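Local coordinates for 4-amino-4-deoxy-L-arabinose transferase or related glycosyltransferases of PMT family (Cupriavidus metallidurans, PDB 5EZM), which probably transfers 4-amino-4-deoxy-L-arabinose from a polyprenyl-phosphate carrier to lipid A, as a zinc-containing membrane glycosyltransferase of the GT-C fold, at residues 399-405 with 562-566; 113-118 with 161-165; 532-537 with 568-572. All blocks are in the same frame, centred on the assembly; numbering follows the deposited sequence.

Overall arrangement
From the N terminus, contact 2 (113-118 with 161-165) closes first, joining helices 112-133 and 160-178 of the helical membrane part across 42 intervening, mostly helical residues. It is complete before the others open. Contact 1 begins at 399-405, at the start of helix 403-430, and spans 156 residues to reach 562-566. Within that span contact 3 opens at 532-537; it closes at 568-572, just after contact 1 has closed, so the two loops cross. Contact 1 ties the helical membrane part to the C-terminal domain, whereas contact 3 lies inside that domain, joining a helix end to a sheet strand. The centres of contacts 1 and 3 are about 27 Å apart.

Contact 1. Residues 399-405 with 562-566; sequences NHIPNSF and DWRRV
H400 and I401 face R564 and W563 where the loop entering helix 403-430 passes a turn between two strands; the CA atoms of H400 and R564 are 6.5 Å apart, those of I401 and W563 6.6 Å. The carbonyl H400 O lies 3.6 Å from W563 CB. W563 has the largest share of the contact. Its CG lies beside the backbone N (chi1 -68°), which brings one face of the indole against P402, whose CG sits 3.5 Å from the centroid of the five-membered ring and nearly over it, a CH-pi contact. F405 meets the same indole at another place: F405 CE2 is 3.6 Å from W563 NE1, which lies at the edge of the phenyl ring, and the planes are turned 80° apart. R564 lays its CD against I401 CD1 at 4.1 Å. D562 fixes the turn from within. Its OD1 accepts from R564 N at 2.8 Å, and its OD2 forms a salt bridge with R565 NH1 at 3.1 Å, somewhat out of the carboxylate plane; R565 NE has a second acidic partner in D490. F405 also rests on V460 and P463 of helix 458-465. D562 to R564 thus form an Asx turn within the hairpin linking strands 557-561 and 566-569, and its tryptophan joins the C-terminal domain to the start of a predicted transmembrane helix.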
loop_
_atom_site.group_PDB
_atom_site.type_symbol
_atom_site.label_atom_id
_atom_site.label_comp_id
_atom_site.label_asym_id
_atom_site.label_seq_id
_atom_site.Cartn_x
_atom_site.Cartn_y
_atom_site.Cartn_z
ATOM N N ASN A 399 18.384 -5.035 -8.634
ATOM C CA ASN A 399 18.498 -4.331 -7.354
ATOM C C ASN A 399 19.625 -4.909 -6.500
ATOM O O ASN A 399 19.515 -4.996 -5.274
ATOM C CB ASN A 399 17.172 -4.346 -6.591
ATOM C CG ASN A 399 16.076 -3.589 -7.317
ATOM O OD1 ASN A 399 15.041 -4.154 -7.666
ATOM N ND2 ASN A 399 16.302 -2.300 -7.548
ATOM N N HIS A 400 20.718 -5.301 -7.158
ATOM C CA HIS A 400 21.895 -5.856 -6.488
ATOM C C HIS A 400 21.539 -7.096 -5.672
ATOM O O HIS A 400 22.052 -7.308 -4.571
ATOM C CB HIS A 400 22.583 -4.803 -5.615
ATOM C CG HIS A 400 23.033 -3.594 -6.374
ATOM N ND1 HIS A 400 23.272 -3.614 -7.730
ATOM C CD2 HIS A 400 23.281 -2.326 -5.966
ATOM C CE1 HIS A 400 23.653 -2.412 -8.126
ATOM N NE2 HIS A 400 23.666 -1.613 -7.075
ATOM N N ILE A 401 20.647 -7.918 -6.214
ATOM C CA ILE A 401 20.265 -9.192 -5.621
ATOM C C ILE A 401 20.661 -10.292 -6.600
ATOM O O ILE A 401 20.213 -10.283 -7.751
ATOM C CB ILE A 401 18.761 -9.261 -5.303
ATOM C CG1 ILE A 401 18.375 -8.176 -4.293
ATOM C CG2 ILE A 401 18.392 -10.637 -4.772
ATOM C CD1 ILE A 401 19.035 -8.328 -2.941
ATOM N N PRO A 402 21.494 -11.250 -6.198
ATOM C CA PRO A 402 21.996 -12.255 -7.146
ATOM C C PRO A 402 20.880 -13.097 -7.749
ATOM O O PRO A 402 19.727 -13.089 -7.312
ATOM C CB PRO A 402 22.938 -13.105 -6.290
ATOM C CG PRO A 402 23.368 -12.186 -5.200
ATOM C CD PRO A 402 22.166 -11.342 -4.893
ATOM N N ASN A 403 21.262 -13.854 -8.781
ATOM C CA ASN A 403 20.289 -14.594 -9.579
ATOM C C ASN A 403 19.652 -15.738 -8.801
ATOM O O ASN A 403 18.504 -16.105 -9.080
ATOM C CB ASN A 403 20.958 -15.123 -10.848
ATOM C CG ASN A 403 20.106 -16.144 -11.576
ATOM O OD1 ASN A 403 20.385 -17.345 -11.540
ATOM N ND2 ASN A 403 19.054 -15.671 -12.236
ATOM N N SER A 404 20.367 -16.307 -7.827
ATOM C CA SER A 404 19.869 -17.486 -7.122
ATOM C C SER A 404 18.527 -17.212 -6.451
ATOM O O SER A 404 17.596 -18.023 -6.546
ATOM C CB SER A 404 20.899 -17.951 -6.095
ATOM O OG SER A 404 22.145 -18.199 -6.721
ATOM N N PHE A 405 18.409 -16.066 -5.773
ATOM C CA PHE A 405 17.151 -15.723 -5.116
ATOM C C PHE A 405 16.001 -15.660 -6.110
ATOM O O PHE A 405 14.870 -16.036 -5.780
ATOM C CB PHE A 405 17.287 -14.392 -4.377
ATOM C CG PHE A 405 18.407 -14.361 -3.379
ATOM C CD1 PHE A 405 18.217 -14.823 -2.089
ATOM C CD2 PHE A 405 19.652 -13.861 -3.728
ATOM C CE1 PHE A 405 19.246 -14.789 -1.166
ATOM C CE2 PHE A 405 20.686 -13.826 -2.811
ATOM C CZ PHE A 405 20.483 -14.292 -1.528
ATOM N N ASP A 562 26.017 -7.913 3.748
ATOM C CA ASP A 562 25.144 -8.690 2.876
ATOM C C ASP A 562 25.341 -8.145 1.465
ATOM O O ASP A 562 26.355 -7.507 1.158
ATOM C CB ASP A 562 23.688 -8.666 3.372
ATOM C CG ASP A 562 23.139 -7.265 3.516
ATOM O OD1 ASP A 562 23.359 -6.439 2.606
ATOM O OD2 ASP A 562 22.478 -6.991 4.541
ATOM N N TRP A 563 24.369 -8.377 0.586
ATOM C CA TRP A 563 24.545 -7.994 -0.809
ATOM C C TRP A 563 24.356 -6.501 -1.052
ATOM O O TRP A 563 24.802 -5.996 -2.089
ATOM C CB TRP A 563 23.584 -8.782 -1.692
ATOM C CG TRP A 563 23.903 -10.232 -1.767
ATOM C CD1 TRP A 563 23.153 -11.264 -1.282
ATOM C CD2 TRP A 563 25.061 -10.823 -2.363
ATOM N NE1 TRP A 563 23.771 -12.464 -1.545
ATOM C CE2 TRP A 563 24.946 -12.220 -2.206
ATOM C CE3 TRP A 563 26.183 -10.308 -3.019
ATOM C CZ2 TRP A 563 25.905 -13.105 -2.686
ATOM C CZ3 TRP A 563 27.137 -11.187 -3.487
ATOM C CH2 TRP A 563 26.995 -12.570 -3.316
ATOM N N ARG A 564 23.714 -5.784 -0.131
ATOM C CA ARG A 564 23.375 -4.389 -0.354
ATOM C C ARG A 564 24.037 -3.422 0.616
ATOM O O ARG A 564 23.943 -2.207 0.404
ATOM C CB ARG A 564 21.850 -4.193 -0.283
ATOM C CG ARG A 564 21.075 -4.952 -1.354
ATOM C CD ARG A 564 19.582 -4.637 -1.312
ATOM N NE ARG A 564 19.311 -3.216 -1.521
ATOM C CZ ARG A 564 19.019 -2.356 -0.549
ATOM N NH1 ARG A 564 18.951 -2.771 0.708
ATOM N NH2 ARG A 564 18.791 -1.080 -0.833
ATOM N N ARG A 565 24.702 -3.908 1.661
ATOM C CA ARG A 565 25.219 -3.010 2.681
ATOM C C ARG A 565 26.449 -3.616 3.342
ATOM O O ARG A 565 26.578 -4.839 3.464
ATOM C CB ARG A 565 24.144 -2.691 3.736
ATOM C CG ARG A 565 23.413 -3.916 4.257
ATOM C CD ARG A 565 22.378 -3.609 5.334
ATOM N NE ARG A 565 21.168 -2.969 4.828
ATOM C CZ ARG A 565 20.195 -3.594 4.165
ATOM N NH1 ARG A 565 20.282 -4.890 3.889
ATOM N NH2 ARG A 565 19.130 -2.913 3.761
ATOM N N VAL A 566 27.359 -2.732 3.740
ATOM C CA VAL A 566 28.505 -3.047 4.581
ATOM C C VAL A 566 28.336 -2.267 5.878
ATOM O O VAL A 566 28.040 -1.064 5.848
ATOM C CB VAL A 566 29.836 -2.682 3.896
ATOM C CG1 VAL A 566 31.018 -3.118 4.751
ATOM C CG2 VAL A 566 29.912 -3.291 2.507
#

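Contact 2. Residues 113-118 with 161-165; sequences AVALSG and DMTLA
S117 points straight at the neighbouring helix and settles against T163, its OG lying over T163 CA and 3.5 Å from T163 CG2. The hydroxyl does not bond across the interface. It lies beside its own backbone N (chi1 -70°), turned back along its helix, and donates to A113 O at 2.8 Å. A113 O therefore takes two bonds, from S117 OG and from S117 N, which arrive from opposite faces of the carbonyl plane. M162, next to T163 on the same helix, packs against both S117 and V114. Its CG, anti to the backbone N (chi1 172°), passes close to V114 O and lies 3.9 Å from V114 CB, the side chains of M162 and V114 meeting at a slant. Bends at chi2 and chi3 then fold the thioether along helix 112-133, bringing M162 SD to 3.9 Å from the backbone N of G118. V114 also presents CG1 to T163 OG1 at 3.8 Å, roughly at right angles; that hydroxyl has its hydrogen-bond partner in H92 ND1 of helix 91-103. With small residues at the crossing, the axes of the two segments approach to 8.0 Å at an angle of 32°. With an alanine in place of S117, A113 O would probably keep only its backbone bond, and the contact of the hydroxyl with T163 CG2 would be lost. M162 is further covered by W151 and A154 of helix 149-155, while L116, turned elsewhere, touches bound MPG lipid. Chemically, the two helices meet by van der Waals packing: each hydroxyl is bonded to another partner, S117 within its own helix and T163 by a histidine of a third, so these buried hydroxyls need no partner across the interface.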
loop_
_atom_site.group_PDB
_atom_site.type_symbol
_atom_site.label_atom_id
_atom_site.label_comp_id
_atom_site.label_asym_id
_atom_site.label_seq_id
_atom_site.Cartn_x
_atom_site.Cartn_y
_atom_site.Cartn_z
ATOM N N ALA A 113 -2.399 -1.681 9.217
ATOM C CA ALA A 113 -3.230 -0.610 8.677
ATOM C C ALA A 113 -3.693 -0.927 7.260
ATOM O O ALA A 113 -4.857 -0.694 6.912
ATOM C CB ALA A 113 -2.465 0.711 8.708
ATOM N N VAL A 114 -2.801 -1.470 6.428
ATOM C CA VAL A 114 -3.184 -1.738 5.046
ATOM C C VAL A 114 -4.102 -2.951 4.958
ATOM O O VAL A 114 -4.998 -2.995 4.105
ATOM C CB VAL A 114 -1.933 -1.896 4.161
ATOM C CG1 VAL A 114 -1.167 -0.590 4.116
ATOM C CG2 VAL A 114 -1.042 -3.007 4.670
ATOM N N ALA A 115 -3.917 -3.946 5.831
ATOM C CA ALA A 115 -4.803 -5.107 5.808
ATOM C C ALA A 115 -6.213 -4.716 6.223
ATOM O O ALA A 115 -7.195 -5.074 5.554
ATOM C CB ALA A 115 -4.259 -6.208 6.718
ATOM N N LEU A 116 -6.332 -3.965 7.322
ATOM C CA LEU A 116 -7.644 -3.484 7.735
ATOM C C LEU A 116 -8.246 -2.555 6.689
ATOM O O LEU A 116 -9.467 -2.554 6.492
ATOM C CB LEU A 116 -7.553 -2.784 9.090
ATOM C CG LEU A 116 -7.064 -3.651 10.254
ATOM C CD1 LEU A 116 -7.072 -2.853 11.548
ATOM C CD2 LEU A 116 -7.906 -4.910 10.392
ATOM N N SER A 117 -7.413 -1.768 6.001
ATOM C CA SER A 117 -7.929 -0.940 4.918
ATOM C C SER A 117 -8.502 -1.796 3.800
ATOM O O SER A 117 -9.561 -1.477 3.246
ATOM C CB SER A 117 -6.833 -0.024 4.380
ATOM O OG SER A 117 -6.506 0.975 5.326
ATOM N N GLY A 118 -7.819 -2.888 3.453
ATOM C CA GLY A 118 -8.336 -3.769 2.417
ATOM C C GLY A 118 -9.669 -4.382 2.798
ATOM O O GLY A 118 -10.636 -4.335 2.026
ATOM N N ASP A 161 -0.781 3.923 0.150
ATOM C CA ASP A 161 -1.750 3.918 -0.939
ATOM C C ASP A 161 -2.960 3.044 -0.630
ATOM O O ASP A 161 -4.077 3.368 -1.049
ATOM C CB ASP A 161 -1.069 3.462 -2.230
ATOM C CG ASP A 161 0.072 4.378 -2.637
ATOM O OD1 ASP A 161 -0.105 5.614 -2.564
ATOM O OD2 ASP A 161 1.147 3.865 -3.017
ATOM N N MET A 162 -2.771 1.943 0.100
ATOM C CA MET A 162 -3.910 1.091 0.425
ATOM C C MET A 162 -4.753 1.684 1.551
ATOM O O MET A 162 -5.981 1.544 1.546
ATOM C CB MET A 162 -3.434 -0.318 0.784
ATOM C CG MET A 162 -4.528 -1.236 1.335
ATOM S SD MET A 162 -6.041 -1.333 0.336
ATOM C CE MET A 162 -5.383 -1.912 -1.221
ATOM N N THR A 163 -4.120 2.346 2.521
ATOM C CA THR A 163 -4.888 3.055 3.541
ATOM C C THR A 163 -5.758 4.133 2.904
ATOM O O THR A 163 -6.974 4.206 3.149
ATOM C CB THR A 163 -3.946 3.670 4.579
ATOM O OG1 THR A 163 -2.883 2.755 4.872
ATOM C CG2 THR A 163 -4.697 3.980 5.859
ATOM N N LEU A 164 -5.145 4.971 2.059
ATOM C CA LEU A 164 -5.911 5.972 1.326
ATOM C C LEU A 164 -6.983 5.327 0.458
ATOM O O LEU A 164 -8.074 5.887 0.299
ATOM C CB LEU A 164 -4.974 6.824 0.473
ATOM C CG LEU A 164 -5.645 7.948 -0.314
ATOM C CD1 LEU A 164 -6.274 8.950 0.637
ATOM C CD2 LEU A 164 -4.651 8.630 -1.240
ATOM N N ALA A 165 -6.702 4.145 -0.096
ATOM C CA ALA A 165 -7.684 3.473 -0.938
ATOM C C ALA A 165 -8.882 3.000 -0.123
ATOM O O ALA A 165 -10.020 3.030 -0.607
ATOM C CB ALA A 165 -7.037 2.300 -1.669
#

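Contact 3. Residues 532-537 with 568-572; sequences WKNGQP and VANVA
N570 reaches into the end of helix 525-534 with its carboxamide, and its ND2 donates to two carbonyls of the other segment: W532 O at 3.0 Å and Q536 O at 3.1 Å. Both bonds are nearly straight (161° at each hydrogen) and both acceptors lie close to the amide plane, so the bonds fix the rotation of the amide. Against Q536 the donor stands above the carbonyl plane. The other end of the amide is fixed as well, since N570 OD1 accepts from A538 N. N570 CB also serves as a packing surface: it lies over the face of the W532 indole, 3.5 Å from the centroid of the six-membered ring, a CH-pi contact, and the ring and amide planes are 41° apart. The first torsion of N570 sets CG between the backbone N and the carbonyl carbon (chi1 60°), an orientation that takes the amide beyond the ring toward the helix end while CB stays over the indole. Farther along the ring, W532 CH2 meets V568 CG2 at 3.6 Å, and at the more exposed side P537 CB touches V571 CG1 at 4.0 Å. Around this first shell, F528, L554 and M556 pack on W532 and would help to position its ring. Backbone bonds of N570 with A538 and of V568 with A540 secure the asparagine and the end of the strand just before it. That strand, 566-569, runs antiparallel between strands 539-542 and 557-561, and the indole of helix 525-534 lies against V568 and A540, closing the helix onto this part of the mixed sheet.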
loop_
_atom_site.group_PDB
_atom_site.type_symbol
_atom_site.label_atom_id
_atom_site.label_comp_id
_atom_site.label_asym_id
_atom_site.label_seq_id
_atom_site.Cartn_x
_atom_site.Cartn_y
_atom_site.Cartn_z
ATOM N N TRP A 532 34.851 9.976 12.852
ATOM C CA TRP A 532 35.089 8.539 12.833
ATOM C C TRP A 532 36.425 8.186 13.467
ATOM O O TRP A 532 36.538 7.163 14.151
ATOM C CB TRP A 532 35.026 8.039 11.391
ATOM C CG TRP A 532 35.184 6.564 11.219
ATOM C CD1 TRP A 532 36.309 5.899 10.824
ATOM C CD2 TRP A 532 34.174 5.566 11.411
ATOM N NE1 TRP A 532 36.064 4.551 10.767
ATOM C CE2 TRP A 532 34.759 4.320 11.117
ATOM C CE3 TRP A 532 32.833 5.605 11.805
ATOM C CZ2 TRP A 532 34.053 3.127 11.206
ATOM C CZ3 TRP A 532 32.133 4.416 11.892
ATOM C CH2 TRP A 532 32.745 3.195 11.597
ATOM N N LYS A 533 37.442 9.019 13.254
ATOM C CA LYS A 533 38.769 8.756 13.792
ATOM C C LYS A 533 38.999 9.380 15.159
ATOM O O LYS A 533 39.892 8.926 15.885
ATOM C CB LYS A 533 39.843 9.260 12.822
ATOM C CG LYS A 533 39.936 8.453 11.537
ATOM C CD LYS A 533 41.119 8.886 10.688
ATOM C CE LYS A 533 40.930 10.294 10.158
ATOM N NZ LYS A 533 42.043 10.684 9.247
ATOM N N ASN A 534 38.224 10.400 15.534
ATOM C CA ASN A 534 38.440 11.089 16.797
ATOM C C ASN A 534 37.230 11.110 17.715
ATOM O O ASN A 534 37.392 11.394 18.906
ATOM C CB ASN A 534 38.896 12.536 16.548
ATOM C CG ASN A 534 40.220 12.611 15.807
ATOM O OD1 ASN A 534 40.254 12.633 14.576
ATOM N ND2 ASN A 534 41.321 12.652 16.555
ATOM N N GLY A 535 36.037 10.820 17.211
ATOM C CA GLY A 535 34.838 10.855 18.021
ATOM C C GLY A 535 34.670 9.603 18.857
ATOM O O GLY A 535 35.614 8.849 19.109
ATOM N N GLN A 536 33.435 9.388 19.298
ATOM C CA GLN A 536 33.114 8.235 20.118
ATOM C C GLN A 536 33.089 6.970 19.266
ATOM O O GLN A 536 32.960 7.037 18.042
ATOM C CB GLN A 536 31.764 8.435 20.803
ATOM C CG GLN A 536 30.602 8.634 19.848
ATOM C CD GLN A 536 29.277 8.755 20.574
ATOM O OE1 GLN A 536 29.085 8.164 21.639
ATOM N NE2 GLN A 536 28.359 9.532 20.009
ATOM N N PRO A 537 33.229 5.800 19.890
ATOM C CA PRO A 537 33.076 4.549 19.138
ATOM C C PRO A 537 31.669 4.431 18.575
ATOM O O PRO A 537 30.679 4.624 19.286
ATOM C CB PRO A 537 33.367 3.465 20.183
ATOM C CG PRO A 537 33.134 4.130 21.496
ATOM C CD PRO A 537 33.577 5.546 21.298
ATOM N N VAL A 568 30.220 -1.351 9.460
ATOM C CA VAL A 568 31.570 -1.280 10.001
ATOM C C VAL A 568 31.544 -0.578 11.355
ATOM O O VAL A 568 30.544 0.017 11.759
ATOM C CB VAL A 568 32.532 -0.552 9.043
ATOM C CG1 VAL A 568 32.553 -1.241 7.687
ATOM C CG2 VAL A 568 32.118 0.901 8.894
ATOM N N ALA A 569 32.676 -0.660 12.054
ATOM C CA ALA A 569 32.901 0.055 13.303
ATOM C C ALA A 569 34.274 0.718 13.259
ATOM O O ALA A 569 35.143 0.339 12.468
ATOM C CB ALA A 569 32.803 -0.876 14.517
ATOM N N ASN A 570 34.459 1.732 14.105
ATOM C CA ASN A 570 35.716 2.472 14.151
ATOM C C ASN A 570 36.652 1.991 15.249
ATOM O O ASN A 570 37.737 2.557 15.410
ATOM C CB ASN A 570 35.459 3.976 14.313
ATOM C CG ASN A 570 34.702 4.315 15.579
ATOM O OD1 ASN A 570 34.150 3.438 16.246
ATOM N ND2 ASN A 570 34.658 5.602 15.906
ATOM N N VAL A 571 36.261 0.970 16.006
ATOM C CA VAL A 571 37.139 0.317 16.966
ATOM C C VAL A 571 37.115 -1.180 16.684
ATOM O O VAL A 571 36.065 -1.744 16.357
ATOM C CB VAL A 571 36.733 0.624 18.423
ATOM C CG1 VAL A 571 36.852 2.113 18.698
ATOM C CG2 VAL A 571 35.325 0.158 18.697
ATOM N N ALA A 572 38.281 -1.821 16.789
ATOM C CA ALA A 572 38.386 -3.224 16.403
ATOM C C ALA A 572 37.560 -4.131 17.307
ATOM O O ALA A 572 37.122 -5.202 16.872
ATOM C CB ALA A 572 39.851 -3.659 16.406
#